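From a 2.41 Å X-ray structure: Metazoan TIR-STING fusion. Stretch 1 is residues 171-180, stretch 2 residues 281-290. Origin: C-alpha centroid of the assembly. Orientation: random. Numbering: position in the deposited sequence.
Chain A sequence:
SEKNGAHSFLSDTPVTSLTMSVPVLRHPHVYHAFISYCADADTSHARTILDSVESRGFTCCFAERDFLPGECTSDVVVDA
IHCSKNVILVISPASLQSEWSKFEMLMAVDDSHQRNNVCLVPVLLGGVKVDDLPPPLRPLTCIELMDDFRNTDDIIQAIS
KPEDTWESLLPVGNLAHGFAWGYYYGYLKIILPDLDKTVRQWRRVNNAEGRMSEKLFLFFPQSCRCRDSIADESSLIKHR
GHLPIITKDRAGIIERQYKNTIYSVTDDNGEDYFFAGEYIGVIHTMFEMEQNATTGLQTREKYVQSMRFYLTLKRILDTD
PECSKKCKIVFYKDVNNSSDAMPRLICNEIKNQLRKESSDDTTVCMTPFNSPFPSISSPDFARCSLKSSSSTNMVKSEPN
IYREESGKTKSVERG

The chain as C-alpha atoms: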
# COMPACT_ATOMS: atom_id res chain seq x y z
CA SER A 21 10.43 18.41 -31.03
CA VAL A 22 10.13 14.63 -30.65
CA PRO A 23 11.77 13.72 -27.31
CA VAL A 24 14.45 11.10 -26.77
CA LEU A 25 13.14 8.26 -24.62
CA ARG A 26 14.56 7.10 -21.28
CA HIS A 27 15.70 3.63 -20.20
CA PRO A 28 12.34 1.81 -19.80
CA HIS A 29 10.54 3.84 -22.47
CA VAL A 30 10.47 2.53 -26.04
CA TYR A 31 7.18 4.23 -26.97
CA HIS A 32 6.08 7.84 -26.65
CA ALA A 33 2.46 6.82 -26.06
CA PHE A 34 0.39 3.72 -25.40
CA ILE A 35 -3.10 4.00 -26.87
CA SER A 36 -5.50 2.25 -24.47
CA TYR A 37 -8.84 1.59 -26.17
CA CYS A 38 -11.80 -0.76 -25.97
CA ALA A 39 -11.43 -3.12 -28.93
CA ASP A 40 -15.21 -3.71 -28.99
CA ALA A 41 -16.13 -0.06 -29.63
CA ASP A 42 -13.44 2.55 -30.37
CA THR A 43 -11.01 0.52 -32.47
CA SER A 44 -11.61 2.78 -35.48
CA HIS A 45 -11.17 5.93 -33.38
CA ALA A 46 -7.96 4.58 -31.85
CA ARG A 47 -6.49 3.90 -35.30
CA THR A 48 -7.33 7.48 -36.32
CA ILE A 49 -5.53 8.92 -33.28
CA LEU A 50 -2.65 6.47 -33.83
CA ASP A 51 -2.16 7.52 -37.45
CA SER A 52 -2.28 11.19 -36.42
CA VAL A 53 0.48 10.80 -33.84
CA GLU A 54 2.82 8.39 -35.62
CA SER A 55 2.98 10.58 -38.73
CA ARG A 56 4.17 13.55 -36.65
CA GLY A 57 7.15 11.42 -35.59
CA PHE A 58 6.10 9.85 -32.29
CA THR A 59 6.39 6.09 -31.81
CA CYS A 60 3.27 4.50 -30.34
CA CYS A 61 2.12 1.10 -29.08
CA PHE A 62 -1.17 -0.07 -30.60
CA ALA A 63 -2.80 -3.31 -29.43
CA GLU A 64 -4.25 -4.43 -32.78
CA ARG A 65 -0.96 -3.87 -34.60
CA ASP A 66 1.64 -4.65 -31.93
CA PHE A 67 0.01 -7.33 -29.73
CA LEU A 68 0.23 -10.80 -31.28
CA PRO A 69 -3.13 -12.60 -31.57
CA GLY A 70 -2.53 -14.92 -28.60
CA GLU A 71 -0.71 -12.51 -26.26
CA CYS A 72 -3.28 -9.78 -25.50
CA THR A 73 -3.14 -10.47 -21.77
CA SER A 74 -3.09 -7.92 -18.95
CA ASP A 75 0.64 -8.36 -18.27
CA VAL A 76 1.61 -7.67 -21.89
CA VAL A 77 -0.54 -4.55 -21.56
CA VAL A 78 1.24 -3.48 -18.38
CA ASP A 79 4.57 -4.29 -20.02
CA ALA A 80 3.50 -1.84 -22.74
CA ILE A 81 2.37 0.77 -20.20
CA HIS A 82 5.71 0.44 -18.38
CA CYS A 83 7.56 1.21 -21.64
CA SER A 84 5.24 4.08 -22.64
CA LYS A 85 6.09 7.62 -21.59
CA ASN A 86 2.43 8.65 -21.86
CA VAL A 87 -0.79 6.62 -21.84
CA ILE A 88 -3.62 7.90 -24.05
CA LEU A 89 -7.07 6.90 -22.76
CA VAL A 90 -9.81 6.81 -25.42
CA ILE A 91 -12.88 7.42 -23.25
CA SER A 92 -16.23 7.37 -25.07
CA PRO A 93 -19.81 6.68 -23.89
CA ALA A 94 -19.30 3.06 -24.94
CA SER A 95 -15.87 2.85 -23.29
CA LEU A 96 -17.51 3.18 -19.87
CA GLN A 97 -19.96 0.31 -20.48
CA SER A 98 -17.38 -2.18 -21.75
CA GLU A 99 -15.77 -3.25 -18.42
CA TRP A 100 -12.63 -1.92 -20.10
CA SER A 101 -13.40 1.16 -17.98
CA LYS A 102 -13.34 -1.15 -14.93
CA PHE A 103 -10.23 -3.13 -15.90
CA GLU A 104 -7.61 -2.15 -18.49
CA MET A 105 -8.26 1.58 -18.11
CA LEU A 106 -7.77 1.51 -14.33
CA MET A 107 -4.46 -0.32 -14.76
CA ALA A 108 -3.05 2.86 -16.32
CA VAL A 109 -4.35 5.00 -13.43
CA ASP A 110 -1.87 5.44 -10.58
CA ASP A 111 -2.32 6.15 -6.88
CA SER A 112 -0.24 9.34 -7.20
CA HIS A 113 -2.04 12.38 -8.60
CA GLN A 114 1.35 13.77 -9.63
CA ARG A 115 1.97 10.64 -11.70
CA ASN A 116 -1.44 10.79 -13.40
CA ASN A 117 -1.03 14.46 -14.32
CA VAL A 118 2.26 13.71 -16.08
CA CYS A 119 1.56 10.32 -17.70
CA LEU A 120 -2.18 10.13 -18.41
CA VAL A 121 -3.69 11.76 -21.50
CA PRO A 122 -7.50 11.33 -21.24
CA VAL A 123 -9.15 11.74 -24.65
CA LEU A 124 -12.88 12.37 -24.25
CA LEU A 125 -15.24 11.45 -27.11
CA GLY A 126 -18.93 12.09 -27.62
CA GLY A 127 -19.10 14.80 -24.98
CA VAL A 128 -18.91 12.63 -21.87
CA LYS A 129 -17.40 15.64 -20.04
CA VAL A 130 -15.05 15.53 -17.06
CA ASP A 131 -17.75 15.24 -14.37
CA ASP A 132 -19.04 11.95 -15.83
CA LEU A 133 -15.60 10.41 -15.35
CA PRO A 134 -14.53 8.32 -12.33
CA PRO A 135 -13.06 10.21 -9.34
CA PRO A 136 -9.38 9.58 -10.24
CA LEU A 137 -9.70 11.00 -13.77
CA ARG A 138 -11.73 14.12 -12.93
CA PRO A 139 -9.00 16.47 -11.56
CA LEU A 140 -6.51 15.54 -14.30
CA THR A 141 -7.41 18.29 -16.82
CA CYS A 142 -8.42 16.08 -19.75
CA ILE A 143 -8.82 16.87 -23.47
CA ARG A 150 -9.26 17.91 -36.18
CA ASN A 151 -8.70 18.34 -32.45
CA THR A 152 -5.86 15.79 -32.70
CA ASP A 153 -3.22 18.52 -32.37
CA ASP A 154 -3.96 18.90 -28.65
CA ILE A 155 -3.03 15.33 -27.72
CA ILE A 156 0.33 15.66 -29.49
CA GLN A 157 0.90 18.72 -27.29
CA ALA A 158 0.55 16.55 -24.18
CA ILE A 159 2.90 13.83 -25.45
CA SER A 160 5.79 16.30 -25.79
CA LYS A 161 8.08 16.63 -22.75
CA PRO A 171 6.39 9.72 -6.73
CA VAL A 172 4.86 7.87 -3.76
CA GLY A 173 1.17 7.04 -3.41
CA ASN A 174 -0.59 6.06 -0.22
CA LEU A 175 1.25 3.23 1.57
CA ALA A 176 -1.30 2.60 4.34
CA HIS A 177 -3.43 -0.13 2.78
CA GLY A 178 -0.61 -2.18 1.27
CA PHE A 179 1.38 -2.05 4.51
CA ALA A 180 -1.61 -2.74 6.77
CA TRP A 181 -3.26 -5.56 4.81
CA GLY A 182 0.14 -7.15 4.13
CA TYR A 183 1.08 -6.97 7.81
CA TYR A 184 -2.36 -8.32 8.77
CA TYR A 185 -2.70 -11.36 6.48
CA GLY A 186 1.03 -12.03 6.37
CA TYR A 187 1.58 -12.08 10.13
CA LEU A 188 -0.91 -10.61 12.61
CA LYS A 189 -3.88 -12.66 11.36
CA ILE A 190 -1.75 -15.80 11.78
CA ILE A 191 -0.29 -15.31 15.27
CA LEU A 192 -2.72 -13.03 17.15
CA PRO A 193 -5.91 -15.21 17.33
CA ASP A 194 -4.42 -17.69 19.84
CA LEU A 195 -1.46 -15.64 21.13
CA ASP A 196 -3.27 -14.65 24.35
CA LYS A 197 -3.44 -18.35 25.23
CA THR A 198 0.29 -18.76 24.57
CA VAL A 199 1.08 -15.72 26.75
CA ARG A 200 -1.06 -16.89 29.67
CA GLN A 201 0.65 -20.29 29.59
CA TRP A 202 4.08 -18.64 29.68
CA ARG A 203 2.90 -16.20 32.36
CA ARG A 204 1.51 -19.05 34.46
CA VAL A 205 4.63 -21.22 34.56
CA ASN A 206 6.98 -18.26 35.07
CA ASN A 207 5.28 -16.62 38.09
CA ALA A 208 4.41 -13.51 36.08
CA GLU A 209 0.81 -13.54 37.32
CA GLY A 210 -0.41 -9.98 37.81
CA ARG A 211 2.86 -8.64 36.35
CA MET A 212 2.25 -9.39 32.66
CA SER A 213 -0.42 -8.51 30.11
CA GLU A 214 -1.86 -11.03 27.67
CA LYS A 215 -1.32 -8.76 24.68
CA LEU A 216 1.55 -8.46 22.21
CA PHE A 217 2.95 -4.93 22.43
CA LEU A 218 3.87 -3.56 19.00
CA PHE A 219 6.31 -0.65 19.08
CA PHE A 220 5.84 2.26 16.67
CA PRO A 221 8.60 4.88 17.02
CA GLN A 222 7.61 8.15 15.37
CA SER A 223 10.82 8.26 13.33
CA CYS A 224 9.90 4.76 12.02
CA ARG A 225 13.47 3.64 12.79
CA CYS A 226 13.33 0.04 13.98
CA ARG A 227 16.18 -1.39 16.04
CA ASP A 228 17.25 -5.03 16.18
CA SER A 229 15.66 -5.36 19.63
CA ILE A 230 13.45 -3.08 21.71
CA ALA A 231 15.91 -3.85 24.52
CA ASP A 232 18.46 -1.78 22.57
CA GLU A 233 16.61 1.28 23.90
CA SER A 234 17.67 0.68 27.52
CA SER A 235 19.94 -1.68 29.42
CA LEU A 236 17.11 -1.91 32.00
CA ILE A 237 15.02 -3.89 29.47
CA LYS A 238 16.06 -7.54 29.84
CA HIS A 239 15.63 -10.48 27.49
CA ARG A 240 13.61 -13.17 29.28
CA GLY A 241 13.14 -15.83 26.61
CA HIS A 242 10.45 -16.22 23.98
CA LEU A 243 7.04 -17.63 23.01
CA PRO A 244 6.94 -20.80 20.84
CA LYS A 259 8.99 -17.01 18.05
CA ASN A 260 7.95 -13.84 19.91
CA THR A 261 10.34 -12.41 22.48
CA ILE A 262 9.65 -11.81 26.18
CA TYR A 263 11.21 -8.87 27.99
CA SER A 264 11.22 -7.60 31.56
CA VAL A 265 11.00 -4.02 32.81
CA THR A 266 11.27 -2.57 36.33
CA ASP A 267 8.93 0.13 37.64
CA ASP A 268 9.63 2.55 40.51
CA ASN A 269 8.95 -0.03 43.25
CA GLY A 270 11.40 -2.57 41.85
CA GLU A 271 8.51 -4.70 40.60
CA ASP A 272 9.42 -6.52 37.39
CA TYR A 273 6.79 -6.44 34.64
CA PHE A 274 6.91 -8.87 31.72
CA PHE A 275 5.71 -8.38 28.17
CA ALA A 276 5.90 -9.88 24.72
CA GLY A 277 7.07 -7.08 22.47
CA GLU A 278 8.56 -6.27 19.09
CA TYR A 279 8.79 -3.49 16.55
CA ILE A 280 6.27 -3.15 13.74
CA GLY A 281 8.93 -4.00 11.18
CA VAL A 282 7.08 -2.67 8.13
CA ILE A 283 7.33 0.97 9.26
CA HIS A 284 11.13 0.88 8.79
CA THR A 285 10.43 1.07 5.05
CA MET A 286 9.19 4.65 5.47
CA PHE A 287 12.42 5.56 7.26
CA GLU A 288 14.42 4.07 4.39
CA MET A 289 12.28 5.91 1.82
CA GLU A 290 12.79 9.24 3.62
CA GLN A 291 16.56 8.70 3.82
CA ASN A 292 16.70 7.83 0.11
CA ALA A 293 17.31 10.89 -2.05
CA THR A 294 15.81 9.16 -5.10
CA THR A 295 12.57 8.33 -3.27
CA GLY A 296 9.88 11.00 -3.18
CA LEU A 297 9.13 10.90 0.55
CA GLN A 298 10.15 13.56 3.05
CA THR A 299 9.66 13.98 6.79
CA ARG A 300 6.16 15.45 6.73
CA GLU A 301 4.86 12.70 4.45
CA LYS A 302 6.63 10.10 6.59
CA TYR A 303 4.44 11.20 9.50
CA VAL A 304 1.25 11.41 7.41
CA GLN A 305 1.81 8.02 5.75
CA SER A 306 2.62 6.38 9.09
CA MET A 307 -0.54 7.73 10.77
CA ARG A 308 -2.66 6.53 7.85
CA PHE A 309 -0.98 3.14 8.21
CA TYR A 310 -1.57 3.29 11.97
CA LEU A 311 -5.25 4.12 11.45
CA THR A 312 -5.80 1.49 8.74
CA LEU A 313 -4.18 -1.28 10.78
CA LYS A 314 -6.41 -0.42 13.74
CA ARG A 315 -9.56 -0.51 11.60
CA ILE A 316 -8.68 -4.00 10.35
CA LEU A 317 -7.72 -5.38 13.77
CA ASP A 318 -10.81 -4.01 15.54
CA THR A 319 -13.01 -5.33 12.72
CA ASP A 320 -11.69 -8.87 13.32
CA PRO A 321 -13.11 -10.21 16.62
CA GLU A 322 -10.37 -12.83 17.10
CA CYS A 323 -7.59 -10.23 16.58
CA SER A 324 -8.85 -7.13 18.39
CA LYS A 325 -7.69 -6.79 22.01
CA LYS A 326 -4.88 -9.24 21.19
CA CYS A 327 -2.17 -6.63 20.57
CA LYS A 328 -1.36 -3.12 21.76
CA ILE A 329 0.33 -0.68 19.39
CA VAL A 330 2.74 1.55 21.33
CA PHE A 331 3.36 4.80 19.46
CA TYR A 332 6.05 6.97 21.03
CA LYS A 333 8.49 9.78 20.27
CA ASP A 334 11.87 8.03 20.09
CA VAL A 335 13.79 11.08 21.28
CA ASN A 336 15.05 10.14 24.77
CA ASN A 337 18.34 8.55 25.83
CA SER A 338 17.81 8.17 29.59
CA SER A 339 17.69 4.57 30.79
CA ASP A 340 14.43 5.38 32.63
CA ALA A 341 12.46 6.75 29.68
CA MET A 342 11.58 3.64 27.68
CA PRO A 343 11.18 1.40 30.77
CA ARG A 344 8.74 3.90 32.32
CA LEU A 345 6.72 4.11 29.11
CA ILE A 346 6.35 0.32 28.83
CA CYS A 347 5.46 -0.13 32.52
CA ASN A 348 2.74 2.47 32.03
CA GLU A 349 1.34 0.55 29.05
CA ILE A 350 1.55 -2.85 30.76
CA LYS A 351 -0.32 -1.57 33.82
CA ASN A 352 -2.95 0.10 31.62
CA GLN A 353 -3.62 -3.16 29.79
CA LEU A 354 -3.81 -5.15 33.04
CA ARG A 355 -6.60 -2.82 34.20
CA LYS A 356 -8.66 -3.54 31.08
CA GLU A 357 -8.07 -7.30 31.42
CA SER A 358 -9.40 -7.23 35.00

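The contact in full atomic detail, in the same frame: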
# COMPACT_ATOMS: atom_id res chain seq x y z
N PRO A 171 7.64 9.26 -7.35
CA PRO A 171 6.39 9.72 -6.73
C PRO A 171 5.73 8.60 -5.94
O PRO A 171 5.54 7.50 -6.46
CB PRO A 171 5.53 10.14 -7.93
CG PRO A 171 6.33 9.75 -9.18
CD PRO A 171 7.42 8.83 -8.74
N VAL A 172 5.37 8.88 -4.69
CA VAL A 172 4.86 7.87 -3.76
C VAL A 172 3.37 8.09 -3.55
O VAL A 172 2.94 9.19 -3.18
CB VAL A 172 5.62 7.92 -2.42
CG1 VAL A 172 5.10 6.85 -1.48
CG2 VAL A 172 7.11 7.77 -2.66
N GLY A 173 2.58 7.04 -3.77
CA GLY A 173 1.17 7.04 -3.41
C GLY A 173 0.98 6.65 -1.96
O GLY A 173 1.92 6.54 -1.18
N ASN A 174 -0.28 6.44 -1.59
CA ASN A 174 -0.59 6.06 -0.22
C ASN A 174 -0.08 4.65 0.06
O ASN A 174 -0.33 3.72 -0.71
CB ASN A 174 -2.09 6.15 0.05
CG ASN A 174 -2.42 6.10 1.54
OD1 ASN A 174 -1.56 6.30 2.39
ND2 ASN A 174 -3.69 5.83 1.86
N LEU A 175 0.67 4.50 1.16
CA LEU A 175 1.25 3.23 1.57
C LEU A 175 0.41 2.49 2.59
O LEU A 175 0.66 1.30 2.83
CB LEU A 175 2.66 3.47 2.16
CG LEU A 175 3.71 4.14 1.27
CD1 LEU A 175 4.89 4.63 2.09
CD2 LEU A 175 4.17 3.17 0.19
N ALA A 176 -0.59 3.15 3.18
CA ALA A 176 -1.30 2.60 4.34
C ALA A 176 -1.88 1.21 4.05
O ALA A 176 -1.62 0.26 4.79
CB ALA A 176 -2.40 3.56 4.78
N HIS A 177 -2.65 1.09 2.98
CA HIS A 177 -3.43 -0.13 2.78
C HIS A 177 -2.54 -1.32 2.42
O HIS A 177 -2.76 -2.43 2.92
CB HIS A 177 -4.49 0.10 1.70
CG HIS A 177 -5.64 0.94 2.18
ND1 HIS A 177 -6.85 0.40 2.54
CD2 HIS A 177 -5.74 2.27 2.38
CE1 HIS A 177 -7.66 1.37 2.93
NE2 HIS A 177 -7.01 2.52 2.85
N GLY A 178 -1.53 -1.10 1.58
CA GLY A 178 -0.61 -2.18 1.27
C GLY A 178 0.15 -2.65 2.50
O GLY A 178 0.26 -3.85 2.76
N PHE A 179 0.68 -1.70 3.28
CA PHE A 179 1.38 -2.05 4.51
C PHE A 179 0.45 -2.78 5.48
O PHE A 179 0.79 -3.85 5.99
CB PHE A 179 1.95 -0.79 5.18
CG PHE A 179 3.21 -0.26 4.53
CD1 PHE A 179 3.83 -0.94 3.50
CD2 PHE A 179 3.78 0.92 4.98
CE1 PHE A 179 4.98 -0.45 2.91
CE2 PHE A 179 4.94 1.42 4.40
CZ PHE A 179 5.54 0.73 3.37
N ALA A 180 -0.73 -2.21 5.73
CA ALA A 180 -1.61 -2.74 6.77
C ALA A 180 -2.16 -4.12 6.40
O ALA A 180 -2.08 -5.05 7.21
CB ALA A 180 -2.76 -1.76 7.03
N GLY A 281 7.79 -4.07 12.07
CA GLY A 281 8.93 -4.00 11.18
C GLY A 281 8.66 -3.27 9.88
O GLY A 281 9.58 -2.71 9.27
N VAL A 282 7.40 -3.25 9.43
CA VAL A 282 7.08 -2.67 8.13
C VAL A 282 7.31 -1.16 8.11
O VAL A 282 7.62 -0.59 7.06
CB VAL A 282 5.64 -3.04 7.73
CG1 VAL A 282 4.63 -2.32 8.60
CG2 VAL A 282 5.40 -2.74 6.25
N ILE A 283 7.19 -0.49 9.26
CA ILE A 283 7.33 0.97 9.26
C ILE A 283 8.76 1.40 8.93
O ILE A 283 8.96 2.53 8.47
CB ILE A 283 6.89 1.58 10.61
CG1 ILE A 283 7.90 1.26 11.71
CG2 ILE A 283 5.50 1.08 10.98
CD1 ILE A 283 7.46 1.70 13.10
N HIS A 284 9.75 0.53 9.11
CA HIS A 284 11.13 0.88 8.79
C HIS A 284 11.29 1.24 7.32
O HIS A 284 12.22 1.98 6.97
CB HIS A 284 12.06 -0.28 9.15
CG HIS A 284 13.50 0.10 9.21
ND1 HIS A 284 14.05 0.76 10.29
CD2 HIS A 284 14.51 -0.07 8.32
CE1 HIS A 284 15.34 0.97 10.06
NE2 HIS A 284 15.64 0.48 8.87
N THR A 285 10.40 0.73 6.47
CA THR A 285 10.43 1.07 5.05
C THR A 285 10.26 2.57 4.84
O THR A 285 10.93 3.16 3.98
CB THR A 285 9.34 0.29 4.32
OG1 THR A 285 9.69 -1.10 4.30
CG2 THR A 285 9.16 0.79 2.89
N MET A 286 9.38 3.21 5.61
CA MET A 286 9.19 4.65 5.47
C MET A 286 10.43 5.42 5.90
O MET A 286 10.75 6.46 5.30
CB MET A 286 7.96 5.09 6.28
CG MET A 286 6.63 4.72 5.62
SD MET A 286 5.18 5.04 6.65
CE MET A 286 5.32 3.73 7.86
N PHE A 287 11.15 4.95 6.92
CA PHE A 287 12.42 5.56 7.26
C PHE A 287 13.42 5.43 6.12
O PHE A 287 14.12 6.39 5.79
CB PHE A 287 12.99 4.94 8.54
CG PHE A 287 14.43 5.28 8.78
CD1 PHE A 287 14.79 6.57 9.16
CD2 PHE A 287 15.43 4.33 8.63
CE1 PHE A 287 16.11 6.89 9.38
CE2 PHE A 287 16.76 4.65 8.86
CZ PHE A 287 17.10 5.93 9.23
N GLU A 288 13.49 4.25 5.50
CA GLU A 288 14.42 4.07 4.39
C GLU A 288 14.03 4.94 3.20
O GLU A 288 14.91 5.52 2.55
CB GLU A 288 14.48 2.59 4.00
CG GLU A 288 15.51 1.81 4.81
CD GLU A 288 15.27 0.31 4.81
OE1 GLU A 288 14.13 -0.12 4.52
OE2 GLU A 288 16.23 -0.43 5.11
N MET A 289 12.73 5.08 2.93
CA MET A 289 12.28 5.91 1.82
C MET A 289 12.62 7.38 2.06
O MET A 289 13.03 8.08 1.13
CB MET A 289 10.77 5.73 1.61
CG MET A 289 10.36 4.35 1.12
SD MET A 289 8.56 4.12 1.04
CE MET A 289 8.13 5.24 -0.28
N GLU A 290 12.44 7.86 3.29
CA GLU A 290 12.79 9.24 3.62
C GLU A 290 14.29 9.48 3.43
O GLU A 290 14.70 10.47 2.83
CB GLU A 290 12.38 9.56 5.05
CG GLU A 290 12.85 10.92 5.56
CD GLU A 290 12.82 11.04 7.07
OE1 GLU A 290 13.24 10.08 7.76
OE2 GLU A 290 12.37 12.09 7.58

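Packing of apolar side chains between residues 171-180 and 281-290 of the metazoan TIR-STING fusion. No hydrogen bond crosses between the stretches; 319 Å² of surface, summed over both sides, is buried by side chains meeting carbon to carbon or carbon to sulfur. L175, F179, T285, M286 and M289 are buried, V172 and V282 partly exposed. The two segments run in opposite senses along the contact, so V172 lies nearest M289, L175 nearest M286 and F179 nearest V282.

F179 is the centre of the contact and gives up the largest area, 95 Å². Its CA-to-CB bond points toward the second stretch, and chi1 of -77° (m) carries the ring outward from its helix into the space beside V282, T285 and M286. The backbones come closest here, with the CA atoms of F179 and V282 6.8 Å apart, and V282 CG2 fills the gap between them, resting on the ring of F179. V282 takes the p rotamer, chi1 70°, and its CG2 sits over one face of the ring, 3.9 Å from the centroid of F179 and 22° off the ring normal, a CH-pi contact; the closest atom pair is F179 CD1 to V282 CG2 at 3.6 Å. A branched, compact valine suits this position because a methyl can lie on the ring without a long chain to fold away. M286 approaches differently: its CG lies at the ring edge, near the plane, 3.9 Å from F179 CE2. T285 adds its methyl, with CG2 3.7 Å from F179 CZ in an oblique approach. With chi1 at -69° (m), T285 presents this methyl to the ring while OG1 lies farther from it, so a residue with a polar group still makes an apolar contact.

The methionines continue the packing toward the start of stretch 1. The CA-to-CB bond of M286 points sideways to stretch 1, but chi1 of -76° (m) sets CG between L175 and F179, and chi2 and chi3 of 172° and -73° (t, m) keep the chain's end near stretch 1. Its CG also meets L175 CD1 at 3.9 Å, so one methylene touches both L175 and F179. The CA-to-CB bond of M289 points toward stretch 1; its chi angles start with the same m, t, but chi3 of 68° (p) turns its terminal methyl to V172: M289 CE lies 3.6 Å from V172 CG2, and M289 SD lies 3.9 Å from L175 CD1. The unbranched, flexible methionine chain suits this end, where the backbones are farther apart; the CA atoms of V172 and M289 are 9.5 Å from each other. L175 adopts m, t (chi1 -58°, chi2 165°), and leucine suits it as a branched apolar end whose CD1 reaches both methionines. V172, a short apolar side chain in the t rotamer, closes the row against the methyl of M289.

Helical spacing, with helical phi/psi already at V282, brings the contact residues of stretch 2 to one side: V282 is followed at three, four and seven residues by T285, M286 and M289. L175, four before F179, lies ahead of the helix and is tied to it by F179 N to L175 O at 3.0 Å. The CA-to-CB bonds of A176 and A180 point away from the contact. Ahead of the first helix, N174 OD1 caps the backbone by accepting a weak hydrogen bond from A176 N at 3.4 Å.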